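Local coordinates for Iron(III) ABC transporter, periplasmic iron-compound-binding protein (Vibrio cholerae, PDB 3TEF) that binds catecholate siderophores in the periplasm and probably delivers their ferric complexes to an ABC transporter for iron uptake, at residues Thr3-His8 with Lys12-Gln17; Phe36-Val41 with Lys126-Glu131; Ile103-Glu108 with Arg122-Val127; Glu115-Gln120 with Ala263-Lys268. One frame throughout, in Å; residues are numbered along the deposited sequence.

Interaction 1 of 4, residues Thr3-His8 with Lys12-Gln17; sequences TVTIEH and KTTLEQ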
loop_
_atom_site.group_PDB
_atom_site.type_symbol
_atom_site.label_atom_id
_atom_site.label_comp_id
_atom_site.label_asym_id
_atom_site.label_seq_id
_atom_site.Cartn_x
_atom_site.Cartn_y
_atom_site.Cartn_z
ATOM N N THR A 3 -23.645 -5.877 -16.587
ATOM C CA THR A 3 -22.216 -5.601 -16.616
ATOM C C THR A 3 -21.889 -4.258 -15.980
ATOM O O THR A 3 -22.724 -3.352 -15.926
ATOM C CB THR A 3 -21.669 -5.600 -18.058
ATOM O OG1 THR A 3 -22.333 -4.585 -18.820
ATOM C CG2 THR A 3 -21.892 -6.951 -18.720
ATOM N N VAL A 4 -20.662 -4.142 -15.493
ATOM C CA VAL A 4 -20.141 -2.874 -15.025
ATOM C C VAL A 4 -18.863 -2.618 -15.795
ATOM O O VAL A 4 -18.192 -3.561 -16.204
ATOM C CB VAL A 4 -19.836 -2.907 -13.518
ATOM C CG1 VAL A 4 -21.125 -2.884 -12.717
ATOM C CG2 VAL A 4 -19.013 -4.140 -13.171
ATOM N N THR A 5 -18.544 -1.349 -16.020
ATOM C CA THR A 5 -17.274 -0.986 -16.636
ATOM C C THR A 5 -16.431 -0.261 -15.597
ATOM O O THR A 5 -16.800 0.809 -15.104
ATOM C CB THR A 5 -17.452 -0.126 -17.915
ATOM O OG1 THR A 5 -18.144 -0.892 -18.912
ATOM C CG2 THR A 5 -16.096 0.296 -18.481
ATOM N N ILE A 6 -15.304 -0.873 -15.253
ATOM C CA ILE A 6 -14.432 -0.365 -14.212
ATOM C C ILE A 6 -13.230 0.330 -14.818
ATOM O O ILE A 6 -12.515 -0.258 -15.634
ATOM C CB ILE A 6 -13.899 -1.522 -13.344
ATOM C CG1 ILE A 6 -15.060 -2.304 -12.725
ATOM C CG2 ILE A 6 -12.943 -0.991 -12.287
ATOM C CD1 ILE A 6 -15.954 -1.455 -11.829
ATOM N N GLU A 7 -12.998 1.572 -14.396
ATOM C CA GLU A 7 -11.837 2.334 -14.837
ATOM C C GLU A 7 -10.715 2.226 -13.811
ATOM O O GLU A 7 -10.900 2.516 -12.623
ATOM C CB GLU A 7 -12.214 3.803 -15.058
ATOM C CG GLU A 7 -11.146 4.601 -15.795
ATOM C CD GLU A 7 -11.723 5.781 -16.561
ATOM O OE1 GLU A 7 -12.184 6.747 -15.915
ATOM O OE2 GLU A 7 -11.715 5.736 -17.811
ATOM N N HIS A 8 -9.543 1.792 -14.265
ATOM C CA HIS A 8 -8.427 1.624 -13.354
ATOM C C HIS A 8 -7.130 2.045 -14.030
ATOM O O HIS A 8 -7.142 2.582 -15.158
ATOM C CB HIS A 8 -8.343 0.162 -12.895
ATOM C CG HIS A 8 -8.156 -0.796 -14.026
ATOM N ND1 HIS A 8 -9.213 -1.424 -14.649
ATOM C CD2 HIS A 8 -7.040 -1.191 -14.671
ATOM C CE1 HIS A 8 -8.751 -2.177 -15.630
ATOM N NE2 HIS A 8 -7.439 -2.058 -15.667
ATOM N N LYS A 12 -9.840 0.344 -19.005
ATOM C CA LYS A 12 -11.222 0.027 -18.676
ATOM C C LYS A 12 -11.479 -1.459 -18.868
ATOM O O LYS A 12 -11.036 -2.052 -19.848
ATOM C CB LYS A 12 -12.183 0.839 -19.557
ATOM C CG LYS A 12 -12.121 2.338 -19.301
ATOM C CD LYS A 12 -12.941 3.100 -20.331
ATOM C CE LYS A 12 -12.425 2.855 -21.738
ATOM N NZ LYS A 12 -13.124 3.718 -22.722
ATOM N N THR A 13 -12.195 -2.051 -17.915
ATOM C CA THR A 13 -12.557 -3.454 -17.986
ATOM C C THR A 13 -14.055 -3.607 -17.774
ATOM O O THR A 13 -14.607 -3.075 -16.811
ATOM C CB THR A 13 -11.825 -4.258 -16.897
ATOM O OG1 THR A 13 -10.409 -4.149 -17.111
ATOM C CG2 THR A 13 -12.245 -5.719 -16.934
ATOM N N THR A 14 -14.704 -4.348 -18.664
ATOM C CA THR A 14 -16.128 -4.620 -18.517
ATOM C C THR A 14 -16.351 -6.087 -18.163
ATOM O O THR A 14 -15.759 -6.982 -18.767
ATOM C CB THR A 14 -16.902 -4.260 -19.801
ATOM O OG1 THR A 14 -16.744 -2.860 -20.072
ATOM C CG2 THR A 14 -18.378 -4.580 -19.639
ATOM N N LEU A 15 -17.187 -6.327 -17.159
ATOM C CA LEU A 15 -17.531 -7.684 -16.768
ATOM C C LEU A 15 -18.894 -7.710 -16.098
ATOM O O LEU A 15 -19.373 -6.696 -15.582
ATOM C CB LEU A 15 -16.478 -8.269 -15.814
ATOM C CG LEU A 15 -16.447 -7.648 -14.422
ATOM C CD1 LEU A 15 -15.853 -8.630 -13.403
ATOM C CD2 LEU A 15 -15.690 -6.329 -14.440
ATOM N N GLU A 16 -19.515 -8.878 -16.112
ATOM C CA GLU A 16 -20.749 -9.102 -15.375
ATOM C C GLU A 16 -20.536 -8.965 -13.864
ATOM O O GLU A 16 -19.547 -9.452 -13.310
ATOM C CB GLU A 16 -21.291 -10.485 -15.718
ATOM C CG GLU A 16 -22.517 -10.898 -14.928
ATOM C CD GLU A 16 -23.064 -12.236 -15.391
ATOM O OE1 GLU A 16 -23.128 -12.452 -16.623
ATOM O OE2 GLU A 16 -23.412 -13.071 -14.527
ATOM N N GLN A 17 -21.465 -8.298 -13.194
ATOM C CA GLN A 17 -21.383 -8.150 -11.744
ATOM C C GLN A 17 -21.325 -9.476 -10.991
ATOM O O GLN A 17 -21.801 -10.510 -11.471
ATOM C CB GLN A 17 -22.551 -7.319 -11.221
ATOM C CG GLN A 17 -22.224 -5.860 -11.043
ATOM C CD GLN A 17 -23.347 -5.102 -10.358
ATOM O OE1 GLN A 17 -23.110 -4.283 -9.467
ATOM N NE2 GLN A 17 -24.579 -5.377 -10.770
#
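The H8 imidazole presents an edge to T13: CB of T13 lies in the ring plane and OG1 near it, with H8 CE1 3.0 Å from T13 OG1. A chi1 of 60°, which sets CG of H8 between its own N and carbonyl carbon, turns the ring toward strand 12-16. The ring of Y93 meets the imidazole with the planes about 55° apart, while the T13 hydroxyl hydrogen-bonds to the backbone O of T102. Along the strands, two pairs carry double backbone bonds. I6 N reaches T13 O at 2.8 Å and V4 N reaches L15 O at 2.9 Å; T13 N and L15 N return the bonds. CA-H...O contacts fill the intervals, as from T14 CA to V4 O at 3.3 Å. At the non-hydrogen-bonded pair T5 and T14 the side chains bond instead, T5 OG1 and T14 OG1 standing 2.7 Å apart in a hydrogen bond that either could donate. On this same exposed face E7 and K12 run side by side, yet E7 OE2 touches the K12 methylenes and remains 5.5 Å from K12 NZ, so no salt bridge forms. V4, I6, T13 and L15 share the other face, where V4 CG2 rests 4.2 Å from L15 CD2; just past the strand end Q17 CG meets V4 CG1 at 3.6 Å, the two side chains at about a right angle. I6 continues onto I103 and V127. The segments form an antiparallel beta hairpin, packed by one face against strand 102-104 and helix 113-128 of the N-terminal lobe.

Interaction 2 of 4, residues Phe36-Val41 with Lys126-Glu131; sequences FGIEPV and KVFAIE
I38 lies over one face of the F128 ring, its CG1 4.0 Å from the ring centroid and only 8° off the normal, a CH-pi contact. The side chain spreads itself across the ring. With CG1 anti to the carbonyl carbon and chi2 at -57°, CD1 folds down to within 3.7 Å of F128 CD1, while CG2 covers the CE1 end at 4.0 Å from that atom. The opposite ring face is taken by V127 CG1, offset toward the rim, so the phenyl is sandwiched between two aliphatic branches. The loop that brings I38 here begins with a Schellman motif: G37, with positive phi, is the C-prime residue closing helix 27-35, and it leads toward strand 42-43 of the parallel sheet in the N-terminal lobe. Across from it A129, also at positive phi, lies in the link from helix 113-128 to the long helix 131-154, for which I130 is the N-cap. I130 holds CG1 wedged between its backbone N and carbonyl carbon (chi1 55°) and is extended beyond, which pushes CD1 to 3.6 Å from F36 CB. The same methyl lies 3.9 Å from F36 O and approaches the F36 ring obliquely, near CG.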
loop_
_atom_site.group_PDB
_atom_site.type_symbol
_atom_site.label_atom_id
_atom_site.label_comp_id
_atom_site.label_asym_id
_atom_site.label_seq_id
_atom_site.Cartn_x
_atom_site.Cartn_y
_atom_site.Cartn_z
ATOM N N PHE A 36 -13.898 -7.132 2.486
ATOM C CA PHE A 36 -15.273 -6.887 2.053
ATOM C C PHE A 36 -16.067 -8.189 1.886
ATOM O O PHE A 36 -17.200 -8.183 1.409
ATOM C CB PHE A 36 -15.313 -6.016 0.783
ATOM C CG PHE A 36 -15.038 -4.556 1.045
ATOM C CD1 PHE A 36 -15.817 -3.849 1.954
ATOM C CD2 PHE A 36 -14.014 -3.893 0.390
ATOM C CE1 PHE A 36 -15.564 -2.511 2.205
ATOM C CE2 PHE A 36 -13.751 -2.562 0.640
ATOM C CZ PHE A 36 -14.531 -1.866 1.543
ATOM N N GLY A 37 -15.464 -9.302 2.299
ATOM C CA GLY A 37 -16.191 -10.548 2.437
ATOM C C GLY A 37 -16.190 -11.463 1.234
ATOM O O GLY A 37 -16.986 -12.394 1.157
ATOM N N ILE A 38 -15.291 -11.204 0.289
ATOM C CA ILE A 38 -15.190 -12.030 -0.913
ATOM C C ILE A 38 -14.081 -13.070 -0.755
ATOM O O ILE A 38 -13.009 -12.746 -0.254
ATOM C CB ILE A 38 -14.871 -11.157 -2.148
ATOM C CG1 ILE A 38 -15.930 -10.056 -2.337
ATOM C CG2 ILE A 38 -14.689 -12.027 -3.385
ATOM C CD1 ILE A 38 -17.353 -10.573 -2.478
ATOM N N GLU A 39 -14.325 -14.312 -1.179
ATOM C CA GLU A 39 -13.306 -15.351 -1.047
ATOM C C GLU A 39 -12.804 -15.798 -2.416
ATOM O O GLU A 39 -13.557 -16.368 -3.192
ATOM C CB GLU A 39 -13.827 -16.565 -0.273
ATOM C CG GLU A 39 -12.733 -17.585 0.030
ATOM C CD GLU A 39 -13.251 -18.829 0.714
ATOM O OE1 GLU A 39 -14.474 -18.909 0.958
ATOM O OE2 GLU A 39 -12.431 -19.723 1.012
ATOM N N PRO A 40 -11.519 -15.562 -2.695
ATOM C CA PRO A 40 -10.938 -15.880 -4.008
ATOM C C PRO A 40 -10.707 -17.374 -4.166
ATOM O O PRO A 40 -10.700 -18.105 -3.163
ATOM C CB PRO A 40 -9.586 -15.173 -3.971
ATOM C CG PRO A 40 -9.219 -15.193 -2.505
ATOM C CD PRO A 40 -10.532 -14.975 -1.770
ATOM N N VAL A 41 -10.525 -17.814 -5.406
ATOM C CA VAL A 41 -10.254 -19.210 -5.702
ATOM C C VAL A 41 -8.763 -19.520 -5.850
ATOM O O VAL A 41 -8.362 -20.684 -5.781
ATOM C CB VAL A 41 -11.006 -19.700 -6.962
ATOM C CG1 VAL A 41 -12.513 -19.575 -6.771
ATOM C CG2 VAL A 41 -10.544 -18.947 -8.207
ATOM N N LYS A 126 -18.668 -1.795 -6.896
ATOM C CA LYS A 126 -19.413 -1.939 -8.141
ATOM C C LYS A 126 -19.330 -3.357 -8.692
ATOM O O LYS A 126 -20.321 -3.911 -9.153
ATOM C CB LYS A 126 -18.933 -0.923 -9.187
ATOM C CG LYS A 126 -19.180 0.525 -8.775
ATOM C CD LYS A 126 -18.795 1.526 -9.858
ATOM C CE LYS A 126 -17.284 1.731 -9.941
ATOM N NZ LYS A 126 -16.920 2.843 -10.885
ATOM N N VAL A 127 -18.145 -3.949 -8.645
ATOM C CA VAL A 127 -17.986 -5.296 -9.156
ATOM C C VAL A 127 -18.842 -6.304 -8.387
ATOM O O VAL A 127 -19.438 -7.202 -8.986
ATOM C CB VAL A 127 -16.508 -5.727 -9.112
ATOM C CG1 VAL A 127 -16.376 -7.236 -9.312
ATOM C CG2 VAL A 127 -15.719 -4.946 -10.166
ATOM N N PHE A 128 -18.894 -6.160 -7.067
ATOM C CA PHE A 128 -19.586 -7.148 -6.239
ATOM C C PHE A 128 -20.946 -6.702 -5.722
ATOM O O PHE A 128 -21.561 -7.392 -4.907
ATOM C CB PHE A 128 -18.672 -7.610 -5.099
ATOM C CG PHE A 128 -17.425 -8.280 -5.596
ATOM C CD1 PHE A 128 -17.462 -9.597 -6.034
ATOM C CD2 PHE A 128 -16.230 -7.583 -5.676
ATOM C CE1 PHE A 128 -16.317 -10.222 -6.523
ATOM C CE2 PHE A 128 -15.077 -8.202 -6.160
ATOM C CZ PHE A 128 -15.129 -9.520 -6.590
ATOM N N ALA A 129 -21.419 -5.562 -6.213
ATOM C CA ALA A 129 -22.699 -5.010 -5.759
ATOM C C ALA A 129 -22.769 -4.878 -4.235
ATOM O O ALA A 129 -23.757 -5.266 -3.602
ATOM C CB ALA A 129 -23.857 -5.861 -6.277
ATOM N N ILE A 130 -21.714 -4.330 -3.645
ATOM C CA ILE A 130 -21.710 -4.053 -2.216
ATOM C C ILE A 130 -21.401 -2.588 -1.941
ATOM O O ILE A 130 -20.700 -2.257 -0.983
ATOM C CB ILE A 130 -20.717 -4.946 -1.453
ATOM C CG1 ILE A 130 -19.320 -4.825 -2.061
ATOM C CG2 ILE A 130 -21.178 -6.389 -1.481
ATOM C CD1 ILE A 130 -18.258 -5.646 -1.331
ATOM N N GLU A 131 -21.937 -1.712 -2.784
ATOM C CA GLU A 131 -21.705 -0.278 -2.655
ATOM C C GLU A 131 -21.966 0.287 -1.246
ATOM O O GLU A 131 -21.186 1.106 -0.756
ATOM C CB GLU A 131 -22.548 0.493 -3.681
ATOM C CG GLU A 131 -22.214 0.173 -5.132
ATOM C CD GLU A 131 -23.023 -0.987 -5.702
ATOM O OE1 GLU A 131 -23.541 -1.824 -4.920
ATOM O OE2 GLU A 131 -23.138 -1.055 -6.948
#

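Interaction 3 of 4, residues Ile103-Glu108 with Arg122-Val127; sequences IVFAAE and RNLGKV
F105 and L124 head a buried helix-on-sheet contact in the N-terminal lobe, where helix 113-128 packs beside 102-104, an outermost strand of the four-stranded parallel sheet, and the loop that follows it. Apolar contacts are few and separate. F105 sets its CG anti to the backbone N (chi1 -177°), and this carries the ring across to the helix although its CB does not point there. Its CE1 meets L124 CD1 at 3.7 Å and L124 CG at 3.9 Å, and the two side chains stand at about a right angle. A32 of helix 27-35 touches both F105 and L124, closing the group from a second helix, and S265 also packs on F105. One helical turn further along, I103 and V127 slide past each other in opposite directions and meet through their ends. I103 CD1, carried outward by an extended chi2, rests 3.9 Å from V127 CG2; I6 of the N-terminal hairpin touches both residues. No direct hydrogen bond joins the segments. Within the helix, V127 N bonds to N123 O, keeping these two residues one turn apart on the side facing the strand. The polar link is made by a water bridging the backbone of V104 and the amide of N123. That amide has further partners: Q119 NE2 donates to OD1, and ND2 donates to E7 O as well as to the water. The water accepts from N123 ND2 at 2.9 Å and in turn donates to V104 O at 2.9 Å.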
loop_
_atom_site.group_PDB
_atom_site.type_symbol
_atom_site.label_atom_id
_atom_site.label_comp_id
_atom_site.label_asym_id
_atom_site.label_seq_id
_atom_site.Cartn_x
_atom_site.Cartn_y
_atom_site.Cartn_z
ATOM N N ILE A 103 -8.587 -6.419 -13.483
ATOM C CA ILE A 103 -8.607 -5.056 -12.976
ATOM C C ILE A 103 -7.374 -4.835 -12.141
ATOM O O ILE A 103 -6.966 -5.724 -11.374
ATOM C CB ILE A 103 -9.844 -4.816 -12.099
ATOM C CG1 ILE A 103 -11.109 -4.818 -12.955
ATOM C CG2 ILE A 103 -9.724 -3.509 -11.301
ATOM C CD1 ILE A 103 -12.389 -4.885 -12.116
ATOM N N VAL A 104 -6.783 -3.653 -12.273
ATOM C CA VAL A 104 -5.663 -3.276 -11.422
ATOM C C VAL A 104 -6.163 -2.516 -10.199
ATOM O O VAL A 104 -7.014 -1.635 -10.301
ATOM C CB VAL A 104 -4.601 -2.450 -12.170
ATOM C CG1 VAL A 104 -3.545 -1.938 -11.190
ATOM C CG2 VAL A 104 -3.963 -3.285 -13.255
ATOM N N PHE A 105 -5.647 -2.896 -9.034
ATOM C CA PHE A 105 -6.065 -2.329 -7.754
ATOM C C PHE A 105 -4.841 -1.639 -7.180
ATOM O O PHE A 105 -3.873 -2.297 -6.776
ATOM C CB PHE A 105 -6.558 -3.473 -6.830
ATOM C CG PHE A 105 -7.085 -3.016 -5.487
ATOM C CD1 PHE A 105 -8.430 -2.690 -5.324
ATOM C CD2 PHE A 105 -6.243 -2.959 -4.376
ATOM C CE1 PHE A 105 -8.928 -2.281 -4.097
ATOM C CE2 PHE A 105 -6.739 -2.537 -3.135
ATOM C CZ PHE A 105 -8.084 -2.202 -3.004
ATOM N N ALA A 106 -4.847 -0.307 -7.183
ATOM C CA ALA A 106 -3.622 0.408 -6.863
ATOM C C ALA A 106 -3.873 1.864 -6.520
ATOM O O ALA A 106 -4.862 2.456 -6.963
ATOM C CB ALA A 106 -2.634 0.316 -8.062
ATOM N N ALA A 107 -2.951 2.436 -5.752
ATOM C CA ALA A 107 -2.968 3.864 -5.427
ATOM C C ALA A 107 -2.288 4.663 -6.535
ATOM O O ALA A 107 -1.443 4.131 -7.245
ATOM C CB ALA A 107 -2.244 4.100 -4.144
ATOM N N GLU A 108 -2.637 5.943 -6.649
ATOM C CA GLU A 108 -1.991 6.842 -7.621
ATOM C C GLU A 108 -1.358 8.038 -6.912
ATOM O O GLU A 108 -2.028 8.755 -6.173
ATOM C CB GLU A 108 -2.998 7.328 -8.658
ATOM C CG GLU A 108 -3.664 6.220 -9.449
ATOM C CD GLU A 108 -2.662 5.389 -10.211
ATOM O OE1 GLU A 108 -1.641 5.956 -10.654
ATOM O OE2 GLU A 108 -2.880 4.168 -10.338
ATOM N N ARG A 122 -14.362 1.680 -4.212
ATOM C CA ARG A 122 -15.610 1.865 -4.948
ATOM C C ARG A 122 -15.689 0.942 -6.159
ATOM O O ARG A 122 -16.760 0.421 -6.476
ATOM C CB ARG A 122 -15.836 3.334 -5.326
ATOM C CG ARG A 122 -16.320 4.168 -4.134
ATOM C CD ARG A 122 -16.582 5.642 -4.478
ATOM N NE ARG A 122 -17.097 6.313 -3.287
ATOM C CZ ARG A 122 -16.475 7.291 -2.639
ATOM N NH1 ARG A 122 -15.311 7.746 -3.075
ATOM N NH2 ARG A 122 -17.027 7.816 -1.551
ATOM N N ASN A 123 -14.552 0.710 -6.813
ATOM C CA ASN A 123 -14.505 -0.245 -7.917
ATOM C C ASN A 123 -14.914 -1.651 -7.479
ATOM O O ASN A 123 -15.701 -2.315 -8.159
ATOM C CB ASN A 123 -13.115 -0.279 -8.562
ATOM C CG ASN A 123 -12.859 0.916 -9.459
ATOM O OD1 ASN A 123 -13.774 1.668 -9.784
ATOM N ND2 ASN A 123 -11.608 1.091 -9.869
ATOM N N LEU A 124 -14.365 -2.108 -6.356
ATOM C CA LEU A 124 -14.798 -3.363 -5.754
ATOM C C LEU A 124 -16.298 -3.345 -5.440
ATOM O O LEU A 124 -17.012 -4.311 -5.717
ATOM C CB LEU A 124 -14.001 -3.664 -4.477
ATOM C CG LEU A 124 -12.498 -3.851 -4.653
ATOM C CD1 LEU A 124 -11.897 -4.341 -3.330
ATOM C CD2 LEU A 124 -12.247 -4.867 -5.755
ATOM N N GLY A 125 -16.776 -2.250 -4.858
ATOM C CA GLY A 125 -18.193 -2.143 -4.545
ATOM C C GLY A 125 -19.073 -2.369 -5.763
ATOM O O GLY A 125 -20.100 -3.057 -5.683
ATOM N N LYS A 126 -18.668 -1.795 -6.896
ATOM C CA LYS A 126 -19.413 -1.939 -8.141
ATOM C C LYS A 126 -19.330 -3.357 -8.692
ATOM O O LYS A 126 -20.321 -3.911 -9.153
ATOM C CB LYS A 126 -18.933 -0.923 -9.187
ATOM C CG LYS A 126 -19.180 0.525 -8.775
ATOM C CD LYS A 126 -18.795 1.526 -9.858
ATOM C CE LYS A 126 -17.284 1.731 -9.941
ATOM N NZ LYS A 126 -16.920 2.843 -10.885
ATOM N N VAL A 127 -18.145 -3.949 -8.645
ATOM C CA VAL A 127 -17.986 -5.296 -9.156
ATOM C C VAL A 127 -18.842 -6.304 -8.387
ATOM O O VAL A 127 -19.438 -7.202 -8.986
ATOM C CB VAL A 127 -16.508 -5.727 -9.112
ATOM C CG1 VAL A 127 -16.376 -7.236 -9.312
ATOM C CG2 VAL A 127 -15.719 -4.946 -10.166
HETATM O O HOH W 1 -9.494 -0.731 -9.156
#

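Interaction 4 of 4, residues Glu115-Gln120 with Ala263-Lys268; sequences ESTQQQ and AISGVK
T117 and S265 share one first torsion, chi1 -67°, which in each residue sets the hydroxyl oxygen beside its own backbone N and anti to the carbonyl carbon. Facing one another in this way, the two oxygens come together: S265 OG donates to T117 OG1 at 2.8 Å. The backbone brings S265 into place, since it holds positive phi (68°) in the type II beta turn from A263 to G266, closed by G266 N bonding to A263 O at 3.0 Å. The turn lets the CA atoms of S265 and T117 approach to 5.4 Å. Beside the bond, T117 CG2 lies against the serine, 3.9 Å from both S265 CB and S265 O, while Q120 CG stays at the margin, 4.4 Å from S265 OG. The turn links helix 257-262 to helix 267-279, of which G266 is the N-cap, and lies against the first half of helix 113-128. Two further bonds hold the pair's surroundings: T117 OG1 hydrogen-bonds to Y113 O one turn back in its helix, and W121 NE1 bonds to S265 O. The direction of the first bond has a consequence. Because T117 OG1 accepts the hydrogen bond from S265 OG, its own hydrogen is left for the carbonyl of Y113, giving a short chain, serine to threonine to backbone, in which two buried hydroxyls are satisfied without any charged group.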
loop_
_atom_site.group_PDB
_atom_site.type_symbol
_atom_site.label_atom_id
_atom_site.label_comp_id
_atom_site.label_asym_id
_atom_site.label_seq_id
_atom_site.Cartn_x
_atom_site.Cartn_y
_atom_site.Cartn_z
ATOM N N GLU A 115 -7.556 9.666 -2.054
ATOM C CA GLU A 115 -8.531 9.868 -3.124
ATOM C C GLU A 115 -8.529 8.678 -4.079
ATOM O O GLU A 115 -9.587 8.189 -4.463
ATOM C CB GLU A 115 -8.276 11.174 -3.887
ATOM C CG GLU A 115 -8.310 12.428 -3.022
ATOM C CD GLU A 115 -9.714 12.843 -2.625
ATOM O OE1 GLU A 115 -10.653 12.037 -2.816
ATOM O OE2 GLU A 115 -9.879 13.982 -2.125
ATOM N N SER A 116 -7.347 8.189 -4.442
ATOM C CA SER A 116 -7.286 7.061 -5.363
ATOM C C SER A 116 -7.715 5.748 -4.717
ATOM O O SER A 116 -8.382 4.938 -5.352
ATOM C CB SER A 116 -5.906 6.936 -6.040
ATOM O OG SER A 116 -4.890 6.649 -5.101
ATOM N N THR A 117 -7.368 5.555 -3.448
ATOM C CA THR A 117 -7.754 4.345 -2.730
ATOM C C THR A 117 -9.283 4.233 -2.593
ATOM O O THR A 117 -9.853 3.162 -2.773
ATOM C CB THR A 117 -7.055 4.284 -1.359
ATOM O OG1 THR A 117 -5.644 4.118 -1.558
ATOM C CG2 THR A 117 -7.600 3.120 -0.510
ATOM N N GLN A 118 -9.943 5.347 -2.297
ATOM C CA GLN A 118 -11.409 5.387 -2.302
ATOM C C GLN A 118 -12.004 4.850 -3.585
ATOM O O GLN A 118 -12.975 4.092 -3.563
ATOM C CB GLN A 118 -11.909 6.822 -2.143
ATOM C CG GLN A 118 -11.746 7.371 -0.757
ATOM C CD GLN A 118 -12.169 8.827 -0.710
ATOM O OE1 GLN A 118 -13.303 9.166 -1.058
ATOM N NE2 GLN A 118 -11.247 9.699 -0.324
ATOM N N GLN A 119 -11.450 5.276 -4.720
ATOM C CA GLN A 119 -11.935 4.782 -5.994
ATOM C C GLN A 119 -11.685 3.290 -6.145
ATOM O O GLN A 119 -12.504 2.597 -6.735
ATOM C CB GLN A 119 -11.326 5.550 -7.175
ATOM C CG GLN A 119 -12.003 5.238 -8.497
ATOM C CD GLN A 119 -13.507 5.438 -8.432
ATOM O OE1 GLN A 119 -13.984 6.506 -8.041
ATOM N NE2 GLN A 119 -14.263 4.406 -8.786
ATOM N N GLN A 120 -10.563 2.788 -5.615
ATOM C CA GLN A 120 -10.289 1.360 -5.733
ATOM C C GLN A 120 -11.342 0.574 -4.952
ATOM O O GLN A 120 -11.828 -0.465 -5.426
ATOM C CB GLN A 120 -8.880 0.976 -5.229
ATOM C CG GLN A 120 -7.724 1.805 -5.793
ATOM C CD GLN A 120 -7.787 1.961 -7.315
ATOM O OE1 GLN A 120 -8.060 3.049 -7.830
ATOM N NE2 GLN A 120 -7.525 0.883 -8.027
ATOM N N ALA A 263 0.858 -3.927 1.109
ATOM C CA ALA A 263 -0.571 -4.154 0.932
ATOM C C ALA A 263 -1.233 -2.875 0.462
ATOM O O ALA A 263 -2.148 -2.340 1.096
ATOM C CB ALA A 263 -1.202 -4.633 2.252
ATOM N N ILE A 264 -0.759 -2.392 -0.677
ATOM C CA ILE A 264 -1.170 -1.085 -1.182
ATOM C C ILE A 264 -2.682 -0.973 -1.356
ATOM O O ILE A 264 -3.311 -1.782 -2.040
ATOM C CB ILE A 264 -0.464 -0.806 -2.508
ATOM C CG1 ILE A 264 1.050 -0.700 -2.282
ATOM C CG2 ILE A 264 -1.035 0.448 -3.160
ATOM C CD1 ILE A 264 1.870 -0.803 -3.569
ATOM N N SER A 265 -3.254 0.049 -0.727
ATOM C CA SER A 265 -4.680 0.336 -0.804
ATOM C C SER A 265 -5.574 -0.710 -0.123
ATOM O O SER A 265 -6.787 -0.715 -0.313
ATOM C CB SER A 265 -5.123 0.599 -2.251
ATOM O OG SER A 265 -4.540 1.803 -2.749
ATOM N N GLY A 266 -4.985 -1.574 0.703
ATOM C CA GLY A 266 -5.793 -2.519 1.442
ATOM C C GLY A 266 -6.709 -1.798 2.411
ATOM O O GLY A 266 -6.442 -0.659 2.802
ATOM N N VAL A 267 -7.792 -2.460 2.802
ATOM C CA VAL A 267 -8.650 -1.929 3.868
ATOM C C VAL A 267 -7.943 -1.956 5.232
ATOM O O VAL A 267 -7.787 -0.912 5.884
ATOM C CB VAL A 267 -10.014 -2.645 3.895
ATOM C CG1 VAL A 267 -10.824 -2.266 5.145
ATOM C CG2 VAL A 267 -10.789 -2.347 2.598
ATOM N N LYS A 268 -7.482 -3.132 5.646
ATOM C CA LYS A 268 -6.763 -3.251 6.913
ATOM C C LYS A 268 -5.485 -2.427 6.854
ATOM O O LYS A 268 -5.087 -1.809 7.838
ATOM C CB LYS A 268 -6.414 -4.708 7.223
ATOM C CG LYS A 268 -7.604 -5.650 7.246
ATOM C CD LYS A 268 -8.650 -5.196 8.222
ATOM C CE LYS A 268 -9.733 -6.250 8.395
ATOM N NZ LYS A 268 -10.510 -6.024 9.650
#

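In the fold
Helix 113-128 serves three of the contacts: its first half packs on the 263-268 turn in interaction 4, its later turns on the edge strand in interaction 3, and its end on the 36-41 loop in interaction 2. Interactions 3 and 4 are buried and touch through E108 N and S116 OG; interactions 2 and 3 share K126 and V127. Interactions 1 and 2 are only partly buried and lie farther from the chain's centre. Chemistry follows place: the outlying hairpin is held mainly by backbone bonds, interaction 2 is wholly apolar, interaction 3 adds a bridging water to apolar packing, and interaction 4, nearest the centre, turns on one hydroxyl pair.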